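Side-chain contacts in PP1b (Porcine reproductive and respiratory syndrome virus, PDB 6JDR), which probably unwinds RNA and DNA duplexes with 5' to 3' polarity, driven by ATP hydrolysis, as the zinc-binding helicase piece of the viral replicase polyprotein: residues His30-His34 and Cys35-Ile39; Ser62-Asp65 and Glu66-Gln70; Gln281-Cys284 and Asp285-Pro289. The protein carries 1 engineered substitution. All blocks are in the same frame, centred on the assembly; numbering follows the deposited sequence.

Interaction 1: His30-His34 and Cys35-Ile39; sequences HFHQH and CPVII. With ZN (zinc ion), chain B.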
loop_
_atom_site.group_PDB
_atom_site.type_symbol
_atom_site.label_atom_id
_atom_site.label_comp_id
_atom_site.label_asym_id
_atom_site.label_seq_id
_atom_site.Cartn_x
_atom_site.Cartn_y
_atom_site.Cartn_z
ATOM N N HIS A 30 -25.421 -25.166 5.277
ATOM C CA HIS A 30 -24.895 -26.412 5.836
ATOM C C HIS A 30 -23.358 -26.514 5.818
ATOM O O HIS A 30 -22.810 -27.587 6.067
ATOM C CB HIS A 30 -25.516 -27.605 5.087
ATOM C CG HIS A 30 -26.926 -27.913 5.496
ATOM N ND1 HIS A 30 -27.954 -26.999 5.391
ATOM C CD2 HIS A 30 -27.479 -29.042 6.000
ATOM C CE1 HIS A 30 -29.076 -27.551 5.817
ATOM N NE2 HIS A 30 -28.815 -28.791 6.192
ATOM N N PHE A 31 -22.666 -25.410 5.537
ATOM C CA PHE A 31 -21.199 -25.406 5.501
ATOM C C PHE A 31 -20.601 -24.272 6.346
ATOM O O PHE A 31 -19.545 -23.723 6.014
ATOM C CB PHE A 31 -20.705 -25.319 4.054
ATOM C CG PHE A 31 -21.157 -26.461 3.190
ATOM C CD1 PHE A 31 -20.426 -27.642 3.134
ATOM C CD2 PHE A 31 -22.315 -26.359 2.430
ATOM C CE1 PHE A 31 -20.838 -28.699 2.336
ATOM C CE2 PHE A 31 -22.732 -27.412 1.628
ATOM C CZ PHE A 31 -21.995 -28.585 1.580
ATOM N N HIS A 32 -21.267 -23.951 7.453
ATOM C CA HIS A 32 -20.826 -22.894 8.358
ATOM C C HIS A 32 -20.783 -23.435 9.781
ATOM O O HIS A 32 -21.753 -23.332 10.531
ATOM C CB HIS A 32 -21.770 -21.699 8.255
ATOM C CG HIS A 32 -21.306 -20.490 9.001
ATOM N ND1 HIS A 32 -20.528 -19.511 8.423
ATOM C CD2 HIS A 32 -21.527 -20.090 10.275
ATOM C CE1 HIS A 32 -20.282 -18.564 9.310
ATOM N NE2 HIS A 32 -20.883 -18.890 10.440
ATOM N N GLN A 33 -19.647 -24.014 10.147
ATOM C CA GLN A 33 -19.503 -24.691 11.433
ATOM C C GLN A 33 -19.205 -23.726 12.578
ATOM O O GLN A 33 -19.234 -24.115 13.742
ATOM C CB GLN A 33 -18.411 -25.762 11.339
ATOM C CG GLN A 33 -18.691 -26.804 10.264
ATOM C CD GLN A 33 -17.708 -27.959 10.280
ATOM O OE1 GLN A 33 -16.521 -27.776 10.535
ATOM N NE2 GLN A 33 -18.202 -29.157 9.996
ATOM N N HIS A 34 -18.925 -22.471 12.241
ATOM C CA HIS A 34 -18.603 -21.429 13.222
ATOM C C HIS A 34 -19.709 -21.191 14.251
ATOM O O HIS A 34 -19.433 -21.014 15.437
ATOM C CB HIS A 34 -18.295 -20.126 12.477
ATOM C CG HIS A 34 -18.040 -18.956 13.370
ATOM N ND1 HIS A 34 -18.893 -17.879 13.439
ATOM C CD2 HIS A 34 -17.024 -18.686 14.220
ATOM C CE1 HIS A 34 -18.422 -16.996 14.300
ATOM N NE2 HIS A 34 -17.289 -17.464 14.792
ATOM N N CYS A 35 -20.955 -21.181 13.797
ATOM C CA CYS A 35 -22.086 -20.868 14.673
ATOM C C CYS A 35 -23.393 -21.353 14.043
ATOM O O CYS A 35 -23.411 -21.722 12.868
ATOM C CB CYS A 35 -22.136 -19.360 14.948
ATOM S SG CYS A 35 -22.508 -18.347 13.504
ATOM N N PRO A 36 -24.488 -21.368 14.824
ATOM C CA PRO A 36 -25.754 -21.880 14.300
ATOM C C PRO A 36 -26.303 -21.130 13.085
ATOM O O PRO A 36 -26.155 -19.906 12.977
ATOM C CB PRO A 36 -26.714 -21.719 15.485
ATOM C CG PRO A 36 -25.845 -21.753 16.686
ATOM C CD PRO A 36 -24.581 -21.065 16.265
ATOM N N VAL A 37 -26.933 -21.881 12.188
ATOM C CA VAL A 37 -27.686 -21.315 11.079
ATOM C C VAL A 37 -29.114 -21.851 11.153
ATOM O O VAL A 37 -29.363 -23.014 10.836
ATOM C CB VAL A 37 -27.060 -21.690 9.721
ATOM C CG1 VAL A 37 -27.808 -21.009 8.583
ATOM C CG2 VAL A 37 -25.584 -21.318 9.701
ATOM N N ILE A 38 -30.047 -21.006 11.586
ATOM C CA ILE A 38 -31.443 -21.416 11.714
ATOM C C ILE A 38 -32.034 -21.598 10.319
ATOM O O ILE A 38 -32.069 -20.657 9.528
ATOM C CB ILE A 38 -32.294 -20.388 12.495
ATOM C CG1 ILE A 38 -31.674 -20.075 13.869
ATOM C CG2 ILE A 38 -33.725 -20.892 12.652
ATOM C CD1 ILE A 38 -31.332 -21.293 14.701
ATOM N N ILE A 39 -32.484 -22.813 10.022
ATOM C CA ILE A 39 -33.049 -23.118 8.711
ATOM C C ILE A 39 -34.574 -23.293 8.773
ATOM O O ILE A 39 -35.187 -23.142 9.830
ATOM C CB ILE A 39 -32.360 -24.343 8.056
ATOM C CG1 ILE A 39 -32.494 -25.603 8.913
ATOM C CG2 ILE A 39 -30.895 -24.035 7.801
ATOM C CD1 ILE A 39 -32.183 -26.870 8.147
HETATM ZN ZN ZN B . -20.712 -17.768 12.263
#

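Interaction 2: Ser62-Asp65 and Glu66-Gln70; sequences SPLD and EVLEQ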
loop_
_atom_site.group_PDB
_atom_site.type_symbol
_atom_site.label_atom_id
_atom_site.label_comp_id
_atom_site.label_asym_id
_atom_site.label_seq_id
_atom_site.Cartn_x
_atom_site.Cartn_y
_atom_site.Cartn_z
ATOM N N SER A 62 -14.863 -21.824 2.031
ATOM C CA SER A 62 -14.208 -20.539 1.834
ATOM C C SER A 62 -13.087 -20.351 2.857
ATOM O O SER A 62 -13.143 -20.921 3.950
ATOM C CB SER A 62 -15.244 -19.419 1.970
ATOM O OG SER A 62 -14.638 -18.149 2.138
ATOM N N PRO A 63 -12.064 -19.548 2.510
ATOM C CA PRO A 63 -11.056 -19.170 3.501
ATOM C C PRO A 63 -11.648 -18.429 4.700
ATOM O O PRO A 63 -11.054 -18.439 5.781
ATOM C CB PRO A 63 -10.116 -18.252 2.714
ATOM C CG PRO A 63 -10.268 -18.692 1.297
ATOM C CD PRO A 63 -11.718 -19.047 1.166
ATOM N N LEU A 64 -12.805 -17.794 4.507
ATOM C CA LEU A 64 -13.536 -17.166 5.612
ATOM C C LEU A 64 -13.729 -18.132 6.767
ATOM O O LEU A 64 -13.625 -17.754 7.929
ATOM C CB LEU A 64 -14.904 -16.676 5.144
ATOM C CG LEU A 64 -15.791 -16.005 6.196
ATOM C CD1 LEU A 64 -15.148 -14.729 6.719
ATOM C CD2 LEU A 64 -17.168 -15.708 5.618
ATOM N N ASP A 65 -14.015 -19.383 6.437
ATOM C CA ASP A 65 -14.311 -20.388 7.444
ATOM C C ASP A 65 -13.066 -20.726 8.252
ATOM O O ASP A 65 -13.150 -20.974 9.452
ATOM C CB ASP A 65 -14.902 -21.633 6.777
ATOM C CG ASP A 65 -16.154 -21.317 5.980
ATOM O OD1 ASP A 65 -17.069 -20.687 6.552
ATOM O OD2 ASP A 65 -16.214 -21.675 4.784
ATOM N N GLU A 66 -11.912 -20.721 7.592
ATOM C CA GLU A 66 -10.647 -20.947 8.276
ATOM C C GLU A 66 -10.335 -19.777 9.197
ATOM O O GLU A 66 -9.949 -19.973 10.349
ATOM C CB GLU A 66 -9.518 -21.150 7.269
ATOM C CG GLU A 66 -9.666 -22.399 6.409
ATOM C CD GLU A 66 -9.696 -23.682 7.219
ATOM O OE1 GLU A 66 -8.851 -23.862 8.126
ATOM O OE2 GLU A 66 -10.572 -24.521 6.941
ATOM N N VAL A 67 -10.529 -18.561 8.697
ATOM C CA VAL A 67 -10.361 -17.361 9.516
ATOM C C VAL A 67 -11.237 -17.436 10.771
ATOM O O VAL A 67 -10.767 -17.172 11.879
ATOM C CB VAL A 67 -10.685 -16.085 8.714
ATOM C CG1 VAL A 67 -10.788 -14.867 9.624
ATOM C CG2 VAL A 67 -9.622 -15.852 7.651
ATOM N N LEU A 68 -12.494 -17.833 10.592
ATOM C CA LEU A 68 -13.458 -17.850 11.690
ATOM C C LEU A 68 -13.161 -18.883 12.780
ATOM O O LEU A 68 -13.758 -18.820 13.843
ATOM C CB LEU A 68 -14.883 -18.046 11.158
ATOM C CG LEU A 68 -15.518 -16.863 10.418
ATOM C CD1 LEU A 68 -16.853 -17.273 9.811
ATOM C CD2 LEU A 68 -15.693 -15.656 11.332
ATOM N N GLU A 69 -12.246 -19.819 12.536
ATOM C CA GLU A 69 -11.831 -20.778 13.574
ATOM C C GLU A 69 -11.196 -20.113 14.802
ATOM O O GLU A 69 -11.192 -20.693 15.882
ATOM C CB GLU A 69 -10.881 -21.833 12.992
ATOM C CG GLU A 69 -11.589 -22.835 12.090
ATOM C CD GLU A 69 -10.650 -23.674 11.246
ATOM O OE1 GLU A 69 -9.418 -23.502 11.338
ATOM O OE2 GLU A 69 -11.153 -24.519 10.472
ATOM N N GLN A 70 -10.677 -18.901 14.639
ATOM C CA GLN A 70 -10.124 -18.135 15.759
ATOM C C GLN A 70 -11.090 -17.093 16.301
ATOM O O GLN A 70 -10.712 -16.317 17.171
ATOM C CB GLN A 70 -8.832 -17.417 15.342
ATOM C CG GLN A 70 -7.885 -18.242 14.493
ATOM C CD GLN A 70 -7.687 -19.651 15.018
ATOM O OE1 GLN A 70 -7.601 -19.874 16.225
ATOM N NE2 GLN A 70 -7.619 -20.612 14.104
#

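Interaction 3: Gln281-Cys284 and Asp285-Pro289; sequences QNIC and DAIQP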
loop_
_atom_site.group_PDB
_atom_site.type_symbol
_atom_site.label_atom_id
_atom_site.label_comp_id
_atom_site.label_asym_id
_atom_site.label_seq_id
_atom_site.Cartn_x
_atom_site.Cartn_y
_atom_site.Cartn_z
ATOM N N GLN A 281 16.390 9.394 -7.012
ATOM C CA GLN A 281 15.099 8.788 -7.325
ATOM C C GLN A 281 14.655 9.062 -8.761
ATOM O O GLN A 281 14.064 8.195 -9.404
ATOM C CB GLN A 281 14.028 9.292 -6.345
ATOM C CG GLN A 281 12.688 8.575 -6.442
ATOM C CD GLN A 281 12.815 7.076 -6.246
ATOM O OE1 GLN A 281 13.485 6.609 -5.321
ATOM N NE2 GLN A 281 12.179 6.311 -7.127
ATOM N N ASN A 282 14.931 10.270 -9.250
ATOM C CA ASN A 282 14.579 10.652 -10.624
ATOM C C ASN A 282 15.195 9.726 -11.678
ATOM O O ASN A 282 14.586 9.474 -12.722
ATOM C CB ASN A 282 14.976 12.106 -10.906
ATOM C CG ASN A 282 16.462 12.362 -10.706
ATOM O OD1 ASN A 282 17.064 11.889 -9.738
ATOM N ND2 ASN A 282 17.058 13.117 -11.620
ATOM N N ILE A 283 16.394 9.219 -11.392
ATOM C CA ILE A 283 17.060 8.262 -12.268
ATOM C C ILE A 283 16.367 6.912 -12.157
ATOM O O ILE A 283 16.043 6.293 -13.172
ATOM C CB ILE A 283 18.557 8.092 -11.921
ATOM C CG1 ILE A 283 19.295 9.433 -11.996
ATOM C CG2 ILE A 283 19.211 7.068 -12.844
ATOM C CD1 ILE A 283 19.144 10.158 -13.316
ATOM N N CYS A 284 16.146 6.464 -10.919
ATOM C CA CYS A 284 15.401 5.230 -10.653
ATOM C C CYS A 284 14.076 5.194 -11.421
ATOM O O CYS A 284 13.724 4.175 -12.010
ATOM C CB CYS A 284 15.137 5.073 -9.149
ATOM S SG CYS A 284 16.597 4.722 -8.139
ATOM N N ASP A 285 13.357 6.314 -11.421
ATOM C CA ASP A 285 12.086 6.430 -12.142
ATOM C C ASP A 285 12.238 6.231 -13.653
ATOM O O ASP A 285 11.426 5.543 -14.280
ATOM C CB ASP A 285 11.439 7.797 -11.872
ATOM C CG ASP A 285 10.973 7.959 -10.426
ATOM O OD1 ASP A 285 11.036 6.975 -9.650
ATOM O OD2 ASP A 285 10.541 9.078 -10.068
ATOM N N ALA A 286 13.272 6.837 -14.234
ATOM C CA ALA A 286 13.502 6.759 -15.677
ATOM C C ALA A 286 13.874 5.346 -16.104
ATOM O O ALA A 286 13.427 4.875 -17.146
ATOM C CB ALA A 286 14.584 7.741 -16.100
ATOM N N ILE A 287 14.679 4.669 -15.290
ATOM C CA ILE A 287 15.162 3.328 -15.624
ATOM C C ILE A 287 14.198 2.208 -15.226
ATOM O O ILE A 287 14.398 1.054 -15.621
ATOM C CB ILE A 287 16.562 3.050 -15.022
ATOM C CG1 ILE A 287 16.516 2.936 -13.492
ATOM C CG2 ILE A 287 17.545 4.136 -15.441
ATOM C CD1 ILE A 287 17.816 2.451 -12.881
ATOM N N GLN A 288 13.155 2.547 -14.466
ATOM C CA GLN A 288 12.226 1.548 -13.913
ATOM C C GLN A 288 11.689 0.525 -14.933
ATOM O O GLN A 288 11.683 -0.672 -14.644
ATOM C CB GLN A 288 11.066 2.236 -13.171
ATOM C CG GLN A 288 10.127 1.286 -12.436
ATOM C CD GLN A 288 10.843 0.409 -11.421
ATOM O OE1 GLN A 288 11.258 0.882 -10.362
ATOM N NE2 GLN A 288 10.991 -0.875 -11.740
ATOM N N PRO A 289 11.256 0.978 -16.130
ATOM C CA PRO A 289 10.791 0.048 -17.169
ATOM C C PRO A 289 11.660 -1.193 -17.420
ATOM O O PRO A 289 11.136 -2.214 -17.864
ATOM C CB PRO A 289 10.761 0.926 -18.414
ATOM C CG PRO A 289 10.397 2.270 -17.892
ATOM C CD PRO A 289 11.049 2.382 -16.540
#

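Interaction 1: His30-His34 and Cys35-Ile39
One zinc site of the N-terminal zinc-binding domain is built largely on this tight bend, where His32, His34 and Cys35 supply three of four ligands. His32 binds the zinc ion through NE2 at 2.1 Å, whereas His34 uses ND1, with ND1-zinc at 2.2 Å; the two imidazoles therefore present different nitrogens to one metal. Cys35 SG closes the set from this loop at 2.3 Å from the zinc, and Cys20 from elsewhere in the domain is the fourth ligand. The second nitrogen of each ring is also held: His32 ND1 hydrogen-bonds Tyr9 OH and His34 NE2 bonds Val71 O, so each ring is gripped at both nitrogens, which restrains its rotation about CB-CG. Cys35 SG lies at the edge of the His32 ring, 3.5 Å from its NE2, while it meets the His34 ring obliquely. The sulfur reaches the metal with chi1 of 66°, lodged between its own backbone N and carbonyl carbon. Cys35 O also approaches the His32 ring edge in its plane, 3.6 Å from CD2. Beyond the metal, the two limbs run back against each other, their end-to-end directions 154° apart. Van der Waals contacts bridge them: Val37 CG2 sits 4.1 Å from His32 CB, and farther out Ile39 CD1 meets His30 CE1 at 3.9 Å, the two side chains crossing at about a right angle. The whole bend belongs to the long connection between strand 23-24 and helix 63-67, with His32 packed against Leu68.

Interaction 2: Ser62-Asp65 and Glu66-Gln70
Leu64 and Leu68 lie one helical turn apart and cross obliquely, Leu64 CG standing 4.0 Å from Leu68 CD1. Leu68 also drapes its branch point over the turn's backbone, with CG 3.3 Å from Leu64 O. That same carbonyl accepts Leu68 N at 2.9 Å, the donor tilted 22° from the carbonyl plane. One residue earlier, Val67 N donates to Pro63 O at 3.0 Å in a nearly straight bond, and Val67 CG2 leans against the same oxygen. At the start of the turn, Ser62 and Asp65 form a capping box. Ser62 OG accepts Leu64 N at 3.0 Å; in return Asp65 OD2 receives Ser62 N at 3.1 Å on its anti side, 23° out of the carboxylate plane. With chi1 of -57°, Asp65 CG lies beside its own backbone N, which turns the carboxylate back toward the cap, and its other oxygen, OD1, is bonded by Tyr9 OH. Bonds to both oxygens restrain the rotation of the carboxylate. Glu69 passes CG 3.6 Å from Asp65 O; Glu66 and Glu69 are calcium ligands in a structure of this protein, although no calcium is bound here. Helix 63-67 packs on two other helices: Val67 and Leu64 lie on helix 232-239, and Leu64 and Ser62 meet Met134 of helix 134-142, while Leu68 rests on the zinc ligand His32.

Interaction 3: Gln281-Cys284 and Asp285-Pro289
The amide of Gln281 reaches along one turn to the carboxylate of Asp285 on helix 281-287, the helix of the beta-alpha-beta unit joining parallel strands 270-276 and 294-297 in the helicase core. The side-chain hydrogen bond runs from Gln281 NE2 to Asp285 OD1 at 2.8 Å. It leaves close to the amide plane but reaches the syn side of the oxygen 33° out of the carboxylate plane; the two planes are 54° apart. Gln281 CG is anti to the backbone N, and a bend at chi2 (57°) then folds the amide over to Asp285. The amide is also tied to strand 294-297, with OE1 accepting Ser297 N and NE2 donating to Leu295 O as well, so one amide joins the Asp285 carboxylate on its own helix to that strand. Gln288 adds bonds of the same kind, to Leu295 N through OE1 and to Asp293 O through NE2.

Backbone bonds run alongside. Asp285 N donates to Gln281 O at 2.8 Å, pairing the same two residues twice, and Ile287 N donates to Ile283 O at 3.0 Å. The intervening bond, Ala286 N to Asn282 O, is weak.

Among the packing contacts, Ile283 and Ile287 carry the helix onto helix 354-361, touching Ile361 and Leu358. Cys284 packs on Leu295 and Ser297 of the strand that the glutamines bond. The methyl groups Ile283 CG2 and Ile287 CG2 approach to 4.3 Å. Ile287 CG1 also touches a backbone oxygen, lying 3.4 Å from Cys284 O.

In the fold
Interactions 1 and 2 are neighbours, their centres about 13 Å apart: Leu68 packs against His32 and His34, and Tyr9, in the second shell of the zinc, ties its ligand His32 to Asp65 of the helix cap. Interaction 3 lies across the centre of the chain, about 53 Å from interaction 1 and 42 Å from interaction 2, between centres. Each has a buried side (His32 and Cys35; Leu64 and Leu68; Ile283 and Ile287) and an exposed one (Gln33; Glu66 and Glu69; Asp285). Residues 30-39 form an irregular loop held by metal coordination, a capping box starts the short helix in 62-70, and in 281-289 amide side chains fasten a helix to its adjoining strand.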